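Local coordinates for acetate CoA-transferase subunit beta (Escherichia coli DH5[alpha], PDB 5DBN), which transfers coenzyme A from acetyl-CoA to acetoacetate and other short-chain fatty acids, through a covalent enzyme-CoA intermediate, at residues T42-N47 and A82-L87; G18-L23 and H92-V97; I137-C142 and H165-E170. One frame throughout, in Å; residues are numbered along the deposited sequence.

Interaction 1. Residues T42-N47 and A82-L87; sequences TLQSEN and AMSFAL
The hydroxyl of S84 sits between the side-chain amide of Q44 and the backbone carbonyl of E46, and these two bonds join helix 81-89 to the end of strand 42-45 and the turn that follows. With OG anti to its backbone N (chi1 -179°), S84 presents the oxygen to the strand. It donates to E46 O at 2.8 Å from OG, coming in from above the carbonyl plane and off the lone-pair direction. Q44 reaches in the other way: its chain turns sharply at chi2 (-89°), which brings NE2 3.0 Å from S84 OG. That bond is bent, and OG lies somewhat out of the amide plane. The other end of the amide, OE1, takes a hydrogen bond from N22 ND2. F85, next on the helix, leans its ring obliquely over the turn after the strand, with CZ 4.2 Å from E46 CB and CE1 4.0 Å from E46 O. The carboxylate of E46, the predicted active-site residue, heads away from the helix, and its OE1 also receives a hydrogen bond from N22 ND2. An alanine in place of S84 would probably leave Q44 NE2 and E46 O without their shared partner and make the amide freer to turn. As deposited, the serine hydroxyl is donor and acceptor at once in a buried place. It grips the backbone of E46 directly and, by way of the Q44 amide, connects to the same asparagine that holds the glutamate's carboxylate, consistent with second-shell positioning of the active-site residue.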
loop_
_atom_site.group_PDB
_atom_site.type_symbol
_atom_site.label_atom_id
_atom_site.label_comp_id
_atom_site.label_asym_id
_atom_site.label_seq_id
_atom_site.Cartn_x
_atom_site.Cartn_y
_atom_site.Cartn_z
ATOM N N THR B 42 14.096 2.689 19.032
ATOM C CA THR B 42 13.467 1.533 18.414
ATOM C C THR B 42 14.122 1.307 17.060
ATOM O O THR B 42 14.110 2.188 16.201
ATOM C CB THR B 42 11.953 1.734 18.249
ATOM O OG1 THR B 42 11.383 2.120 19.505
ATOM C CG2 THR B 42 11.289 0.457 17.761
ATOM N N LEU B 43 14.705 0.127 16.879
ATOM C CA LEU B 43 15.403 -0.197 15.641
ATOM C C LEU B 43 14.461 -0.801 14.606
ATOM O O LEU B 43 13.696 -1.722 14.902
ATOM C CB LEU B 43 16.563 -1.155 15.922
ATOM C CG LEU B 43 17.716 -0.560 16.729
ATOM C CD1 LEU B 43 18.713 -1.646 17.091
ATOM C CD2 LEU B 43 18.409 0.540 15.944
ATOM N N GLN B 44 14.539 -0.271 13.390
ATOM C CA GLN B 44 13.724 -0.731 12.274
ATOM C C GLN B 44 14.572 -1.600 11.352
ATOM O O GLN B 44 15.706 -1.247 11.025
ATOM C CB GLN B 44 13.143 0.468 11.512
ATOM C CG GLN B 44 12.001 0.133 10.554
ATOM C CD GLN B 44 12.469 -0.219 9.151
ATOM O OE1 GLN B 44 13.668 -0.298 8.876
ATOM N NE2 GLN B 44 11.515 -0.429 8.251
ATOM N N SER B 45 14.018 -2.738 10.944
ATOM C CA SER B 45 14.708 -3.657 10.045
ATOM C C SER B 45 14.006 -3.653 8.687
ATOM O O SER B 45 12.794 -3.856 8.609
ATOM C CB SER B 45 14.743 -5.066 10.644
ATOM O OG SER B 45 15.768 -5.853 10.059
ATOM N N GLU B 46 14.776 -3.403 7.629
ATOM C CA GLU B 46 14.229 -3.225 6.281
ATOM C C GLU B 46 13.353 -4.392 5.838
ATOM O O GLU B 46 12.344 -4.198 5.159
ATOM C CB GLU B 46 15.359 -3.037 5.264
ATOM C CG GLU B 46 16.248 -1.837 5.516
ATOM C CD GLU B 46 17.457 -2.170 6.367
ATOM O OE1 GLU B 46 17.277 -2.467 7.568
ATOM O OE2 GLU B 46 18.587 -2.142 5.831
ATOM N N ASN B 47 13.747 -5.604 6.219
ATOM C CA ASN B 47 13.026 -6.805 5.808
ATOM C C ASN B 47 11.631 -6.903 6.432
ATOM O O ASN B 47 10.876 -7.826 6.126
ATOM C CB ASN B 47 13.853 -8.056 6.131
ATOM C CG ASN B 47 14.405 -8.052 7.539
ATOM O OD1 ASN B 47 14.651 -6.995 8.119
ATOM N ND2 ASN B 47 14.629 -9.240 8.090
ATOM N N ALA B 82 6.292 -3.381 1.624
ATOM C CA ALA B 82 5.654 -2.150 1.167
ATOM C C ALA B 82 5.459 -1.201 2.341
ATOM O O ALA B 82 5.741 -0.008 2.244
ATOM C CB ALA B 82 4.330 -2.445 0.496
ATOM N N MET B 83 4.959 -1.743 3.444
ATOM C CA MET B 83 4.806 -0.983 4.677
ATOM C C MET B 83 6.163 -0.520 5.196
ATOM O O MET B 83 6.310 0.617 5.647
ATOM C CB MET B 83 4.096 -1.826 5.740
ATOM C CG MET B 83 3.925 -1.123 7.078
ATOM S SD MET B 83 3.014 0.422 6.921
ATOM C CE MET B 83 2.845 0.891 8.640
ATOM N N SER B 84 7.147 -1.412 5.137
ATOM C CA SER B 84 8.492 -1.104 5.610
ATOM C C SER B 84 9.049 0.141 4.933
ATOM O O SER B 84 9.521 1.064 5.599
ATOM C CB SER B 84 9.432 -2.285 5.366
ATOM O OG SER B 84 10.738 -2.000 5.838
ATOM N N PHE B 85 9.000 0.160 3.607
ATOM C CA PHE B 85 9.549 1.275 2.853
ATOM C C PHE B 85 8.553 2.421 2.726
ATOM O O PHE B 85 8.909 3.506 2.278
ATOM C CB PHE B 85 10.031 0.795 1.486
ATOM C CG PHE B 85 11.338 0.059 1.556
ATOM C CD1 PHE B 85 11.369 -1.305 1.798
ATOM C CD2 PHE B 85 12.538 0.740 1.430
ATOM C CE1 PHE B 85 12.570 -1.981 1.885
ATOM C CE2 PHE B 85 13.743 0.069 1.518
ATOM C CZ PHE B 85 13.759 -1.293 1.746
ATOM N N ALA B 86 7.302 2.178 3.104
ATOM C CA ALA B 86 6.368 3.272 3.341
ATOM C C ALA B 86 6.831 4.053 4.572
ATOM O O ALA B 86 6.821 5.285 4.579
ATOM C CB ALA B 86 4.951 2.757 3.526
ATOM N N LEU B 87 7.240 3.325 5.609
ATOM C CA LEU B 87 7.807 3.935 6.810
ATOM C C LEU B 87 9.128 4.637 6.498
ATOM O O LEU B 87 9.324 5.801 6.852
ATOM C CB LEU B 87 8.034 2.883 7.902
ATOM C CG LEU B 87 6.819 2.228 8.557
ATOM C CD1 LEU B 87 7.251 1.013 9.353
ATOM C CD2 LEU B 87 6.079 3.216 9.446
#

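Interaction 2. Residues G18-L23 and H92-V97; sequences GDIVNL and HIDACV. With PO4 (phosphate ion), chain L.
At I20 and D94 a side-chain carboxylate takes over a backbone role: I20 N donates to D94 OD2 at 2.8 Å, almost straight (174°), where the repeat of the parallel ladder would call on I93 O. The oxygen uses its anti lone pair, the one turned away from OD1. Just before this, the carboxylates of D19 and D94 stack with their planes 22° apart, D19 OD1 lying 4.3 Å from D94 OD2. Two like charges so near may raise the pKa of one of them, although the I20 N-H should ease the charge on D94 and a weak bond from R16 N reaches D19 OD2. Beyond this irregular start the parallel ladder is regular: A95 N binds I20 O, N22 N binds A95 O, and V97 N reaches N22 O at 2.8 Å. I20 CG2 meets I93 CD1 at 3.7 Å, the two isoleucines crossing at about a right angle, while L23 and V97 run side by side. On the H92 ring, ND1 gives a nearly straight, in-plane bond to O3 of a phosphate, 3.1 Å away, probably from the crystallisation liquor; NE2 bonds to the backbone of a neighbouring subunit. N22 turns its amide to Q44 and E46. Strand 20-23 lies between strands 42-45 and 95-98, and strand 95-98, entered soon after helix 81-89, has strand 135-138 along its other edge.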
loop_
_atom_site.group_PDB
_atom_site.type_symbol
_atom_site.label_atom_id
_atom_site.label_comp_id
_atom_site.label_asym_id
_atom_site.label_seq_id
_atom_site.Cartn_x
_atom_site.Cartn_y
_atom_site.Cartn_z
ATOM N N GLY B 18 13.761 8.019 22.220
ATOM C CA GLY B 18 12.494 7.747 21.563
ATOM C C GLY B 18 12.566 7.723 20.046
ATOM O O GLY B 18 11.554 7.509 19.379
ATOM N N ASP B 19 13.759 7.931 19.497
ATOM C CA ASP B 19 13.951 7.949 18.048
ATOM C C ASP B 19 13.705 6.591 17.396
ATOM O O ASP B 19 14.024 5.548 17.968
ATOM C CB ASP B 19 15.372 8.408 17.707
ATOM C CG ASP B 19 15.510 9.918 17.654
ATOM O OD1 ASP B 19 14.574 10.630 18.076
ATOM O OD2 ASP B 19 16.572 10.390 17.196
ATOM N N ILE B 20 13.116 6.620 16.203
ATOM C CA ILE B 20 13.044 5.447 15.340
ATOM C C ILE B 20 14.280 5.455 14.453
ATOM O O ILE B 20 14.464 6.368 13.646
ATOM C CB ILE B 20 11.768 5.433 14.476
ATOM C CG1 ILE B 20 10.529 5.643 15.346
ATOM C CG2 ILE B 20 11.662 4.128 13.696
ATOM C CD1 ILE B 20 10.352 4.609 16.443
ATOM N N VAL B 21 15.124 4.439 14.610
ATOM C CA VAL B 21 16.442 4.426 13.980
ATOM C C VAL B 21 16.628 3.236 13.042
ATOM O O VAL B 21 16.135 2.142 13.310
ATOM C CB VAL B 21 17.557 4.399 15.052
ATOM C CG1 VAL B 21 18.942 4.409 14.405
ATOM C CG2 VAL B 21 17.406 5.581 16.003
ATOM N N ASN B 22 17.341 3.464 11.942
ATOM C CA ASN B 22 17.784 2.379 11.070
ATOM C C ASN B 22 19.305 2.316 10.973
ATOM O O ASN B 22 19.952 3.298 10.620
ATOM C CB ASN B 22 17.196 2.528 9.669
ATOM C CG ASN B 22 17.497 1.332 8.790
ATOM O OD1 ASN B 22 18.593 1.209 8.242
ATOM N ND2 ASN B 22 16.529 0.437 8.660
ATOM N N LEU B 23 19.860 1.146 11.273
ATOM C CA LEU B 23 21.304 0.928 11.230
ATOM C C LEU B 23 21.695 0.003 10.079
ATOM O O LEU B 23 21.294 -1.163 10.041
ATOM C CB LEU B 23 21.792 0.338 12.553
ATOM C CG LEU B 23 21.574 1.176 13.815
ATOM C CD1 LEU B 23 22.081 0.419 15.031
ATOM C CD2 LEU B 23 22.247 2.544 13.705
ATOM N N HIS B 92 9.207 8.399 8.552
ATOM C CA HIS B 92 8.883 7.874 9.872
ATOM C C HIS B 92 10.129 7.331 10.564
ATOM O O HIS B 92 10.078 6.926 11.724
ATOM C CB HIS B 92 7.818 6.783 9.757
ATOM C CG HIS B 92 6.544 7.256 9.131
ATOM N ND1 HIS B 92 5.596 7.975 9.826
ATOM C CD2 HIS B 92 6.069 7.125 7.870
ATOM C CE1 HIS B 92 4.586 8.260 9.022
ATOM N NE2 HIS B 92 4.849 7.756 7.830
ATOM N N ILE B 93 11.249 7.338 9.844
ATOM C CA ILE B 93 12.548 7.041 10.430
ATOM C C ILE B 93 13.203 8.354 10.825
ATOM O O ILE B 93 13.540 9.173 9.967
ATOM C CB ILE B 93 13.467 6.276 9.452
ATOM C CG1 ILE B 93 12.790 4.994 8.961
ATOM C CG2 ILE B 93 14.804 5.953 10.111
ATOM C CD1 ILE B 93 12.480 3.985 10.051
ATOM N N ASP B 94 13.372 8.556 12.127
ATOM C CA ASP B 94 13.950 9.791 12.636
ATOM C C ASP B 94 15.413 9.914 12.221
ATOM O O ASP B 94 15.897 11.012 11.944
ATOM C CB ASP B 94 13.820 9.857 14.161
ATOM C CG ASP B 94 12.373 9.914 14.624
ATOM O OD1 ASP B 94 11.723 10.963 14.429
ATOM O OD2 ASP B 94 11.886 8.913 15.191
ATOM N N ALA B 95 16.110 8.785 12.166
ATOM C CA ALA B 95 17.525 8.789 11.818
ATOM C C ALA B 95 17.968 7.464 11.218
ATOM O O ALA B 95 17.585 6.401 11.696
ATOM C CB ALA B 95 18.359 9.102 13.044
ATOM N N CYS B 96 18.768 7.538 10.158
ATOM C CA CYS B 96 19.441 6.357 9.630
ATOM C C CYS B 96 20.941 6.574 9.712
ATOM O O CYS B 96 21.440 7.665 9.428
ATOM C CB CYS B 96 19.020 6.054 8.188
ATOM S SG CYS B 96 19.561 7.263 6.965
ATOM N N VAL B 97 21.648 5.533 10.133
ATOM C CA VAL B 97 23.101 5.551 10.185
ATOM C C VAL B 97 23.625 4.544 9.169
ATOM O O VAL B 97 23.383 3.343 9.299
ATOM C CB VAL B 97 23.633 5.213 11.591
ATOM C CG1 VAL B 97 25.140 5.398 11.645
ATOM C CG2 VAL B 97 22.950 6.081 12.647
HETATM P P PO4 L . 5.136 10.299 13.004
HETATM O O1 PO4 L . 5.840 11.020 14.127
HETATM O O2 PO4 L . 3.688 10.075 13.370
HETATM O O3 PO4 L . 5.804 8.966 12.763
HETATM O O4 PO4 L . 5.215 11.134 11.748
#

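Interaction 3. Residues I137-C142 and H165-E170; sequences IAMEHC and HMLVTE
I137 and M166 meet in the parallel pairing of two neighbouring strands, 135-138 and 166-168, inside the mixed sheet of the CoA-transferase fold. I137 N bonds to M166 O, V168 N to I137 O and M139 N to V168 O, each nearly straight. Past the last of them the chains go on as loops, and side chains take up the joining. H141 can be followed outward. Its CB lies 3.9 Å from E170 OE2, while its backbone N gives a bent bond, 3.2 Å long, to E170 OE1. With CG anti to the backbone N (chi1 -155°), the ring is carried toward T169. CG is 4.1 Å from T169 OG1, and ND1, further round, bonds to that OG1 at 3.2 Å, the hydroxyl lying at the ring edge in its plane. CE1 passes the same oxygen, and NE2, at the tip, bonds to OG1 of T199. T169 OG1 also takes hydrogen bonds from L171 N and A172 N, tying the histidine to the turn into strand 172-177. On the face carrying I137 and L167, the methyl CD1 of L167 touches both I137 CG2, at 3.7 Å, and M139 CE, at 4.1 Å.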
loop_
_atom_site.group_PDB
_atom_site.type_symbol
_atom_site.label_atom_id
_atom_site.label_comp_id
_atom_site.label_asym_id
_atom_site.label_seq_id
_atom_site.Cartn_x
_atom_site.Cartn_y
_atom_site.Cartn_z
ATOM N N ILE B 137 26.211 9.539 8.275
ATOM C CA ILE B 137 27.200 8.681 7.641
ATOM C C ILE B 137 28.341 8.406 8.614
ATOM O O ILE B 137 29.002 9.327 9.090
ATOM C CB ILE B 137 27.748 9.308 6.344
ATOM C CG1 ILE B 137 26.600 9.618 5.377
ATOM C CG2 ILE B 137 28.767 8.382 5.683
ATOM C CD1 ILE B 137 25.763 8.409 4.979
ATOM N N ALA B 138 28.555 7.125 8.893
ATOM C CA ALA B 138 29.614 6.674 9.789
ATOM C C ALA B 138 30.690 6.031 8.931
ATOM O O ALA B 138 30.471 4.984 8.323
ATOM C CB ALA B 138 29.077 5.697 10.814
ATOM N N MET B 139 31.857 6.663 8.889
ATOM C CA MET B 139 32.881 6.278 7.934
ATOM C C MET B 139 34.295 6.591 8.417
ATOM O O MET B 139 34.502 7.561 9.137
ATOM C CB MET B 139 32.598 7.042 6.639
ATOM C CG MET B 139 33.243 6.526 5.391
ATOM S SD MET B 139 32.799 7.584 3.995
ATOM C CE MET B 139 33.715 9.077 4.380
ATOM N N GLU B 140 35.270 5.781 8.012
ATOM C CA GLU B 140 36.666 6.126 8.258
ATOM C C GLU B 140 37.011 7.305 7.357
ATOM O O GLU B 140 36.426 7.455 6.287
ATOM C CB GLU B 140 37.597 4.938 8.009
ATOM C CG GLU B 140 37.387 3.780 8.977
ATOM C CD GLU B 140 38.337 2.621 8.729
ATOM O OE1 GLU B 140 39.227 2.749 7.859
ATOM O OE2 GLU B 140 38.198 1.582 9.410
ATOM N N HIS B 141 37.943 8.149 7.782
ATOM C CA HIS B 141 38.230 9.362 7.027
ATOM C C HIS B 141 38.832 9.039 5.658
ATOM O O HIS B 141 38.422 9.608 4.645
ATOM C CB HIS B 141 39.168 10.279 7.809
ATOM C CG HIS B 141 39.041 11.721 7.432
ATOM N ND1 HIS B 141 38.253 12.607 8.136
ATOM C CD2 HIS B 141 39.581 12.428 6.411
ATOM C CE1 HIS B 141 38.326 13.799 7.574
ATOM N NE2 HIS B 141 39.123 13.719 6.524
ATOM N N CYS B 142 39.803 8.130 5.639
ATOM C CA CYS B 142 40.483 7.742 4.404
ATOM C C CYS B 142 40.344 6.244 4.149
ATOM O O CYS B 142 40.102 5.466 5.072
ATOM C CB CYS B 142 41.962 8.126 4.466
ATOM S SG CYS B 142 42.253 9.894 4.666
ATOM N N HIS B 165 23.261 14.661 6.019
ATOM C CA HIS B 165 23.138 15.725 7.018
ATOM C C HIS B 165 24.353 15.777 7.938
ATOM O O HIS B 165 24.798 16.854 8.331
ATOM C CB HIS B 165 21.877 15.534 7.864
ATOM C CG HIS B 165 20.602 15.700 7.099
ATOM N ND1 HIS B 165 19.755 14.648 6.824
ATOM C CD2 HIS B 165 20.028 16.796 6.552
ATOM C CE1 HIS B 165 18.715 15.088 6.141
ATOM N NE2 HIS B 165 18.856 16.389 5.962
ATOM N N MET B 166 24.882 14.607 8.280
ATOM C CA MET B 166 25.968 14.500 9.245
ATOM C C MET B 166 26.979 13.444 8.813
ATOM O O MET B 166 26.605 12.320 8.472
ATOM C CB MET B 166 25.406 14.162 10.628
ATOM C CG MET B 166 26.427 14.179 11.756
ATOM S SD MET B 166 25.681 13.731 13.337
ATOM C CE MET B 166 27.050 13.991 14.462
ATOM N N LEU B 167 28.256 13.821 8.815
ATOM C CA LEU B 167 29.339 12.896 8.502
ATOM C C LEU B 167 30.259 12.760 9.711
ATOM O O LEU B 167 30.825 13.747 10.183
ATOM C CB LEU B 167 30.126 13.378 7.282
ATOM C CG LEU B 167 31.380 12.574 6.936
ATOM C CD1 LEU B 167 31.022 11.125 6.640
ATOM C CD2 LEU B 167 32.109 13.197 5.760
ATOM N N VAL B 168 30.397 11.532 10.204
ATOM C CA VAL B 168 31.194 11.257 11.394
ATOM C C VAL B 168 32.354 10.315 11.081
ATOM O O VAL B 168 32.148 9.172 10.668
ATOM C CB VAL B 168 30.332 10.639 12.513
ATOM C CG1 VAL B 168 31.150 10.455 13.787
ATOM C CG2 VAL B 168 29.118 11.509 12.790
ATOM N N THR B 169 33.571 10.814 11.278
ATOM C CA THR B 169 34.779 10.013 11.121
ATOM C C THR B 169 35.528 9.953 12.442
ATOM O O THR B 169 35.143 10.601 13.414
ATOM C CB THR B 169 35.712 10.573 10.028
ATOM O OG1 THR B 169 36.372 11.748 10.514
ATOM C CG2 THR B 169 34.929 10.918 8.768
ATOM N N GLU B 170 36.600 9.170 12.477
ATOM C CA GLU B 170 37.399 9.056 13.688
ATOM C C GLU B 170 38.276 10.292 13.868
ATOM O O GLU B 170 38.968 10.422 14.878
ATOM C CB GLU B 170 38.258 7.781 13.657
ATOM C CG GLU B 170 39.515 7.821 12.779
ATOM C CD GLU B 170 39.217 7.760 11.290
ATOM O OE1 GLU B 170 38.027 7.742 10.912
ATOM O OE2 GLU B 170 40.181 7.712 10.497
#

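Interactions 1, 2 and 3 lie along one mixed sheet, in which strands 42-45, 20-23, 95-98, 135-138 and 166-168 follow one another. Interaction 1 is nested within the chain loop closed by interaction 2; their centres are 10 Å apart, and backbone bonds join them directly, Q44 N to V21 O and T42 O to V21 N, both 2.9 Å. Both bear on the predicted active-site residue E46, which lies in interaction 1 and, like Q44, takes a hydrogen bond from N22 of interaction 2. Interaction 3 comes later in the chain, its centre about 17 Å from that of interaction 2, touching it where V97 CG1 meets A138 CB at 4.0 Å. It stays about 13 Å, nearest atoms, from interaction 1.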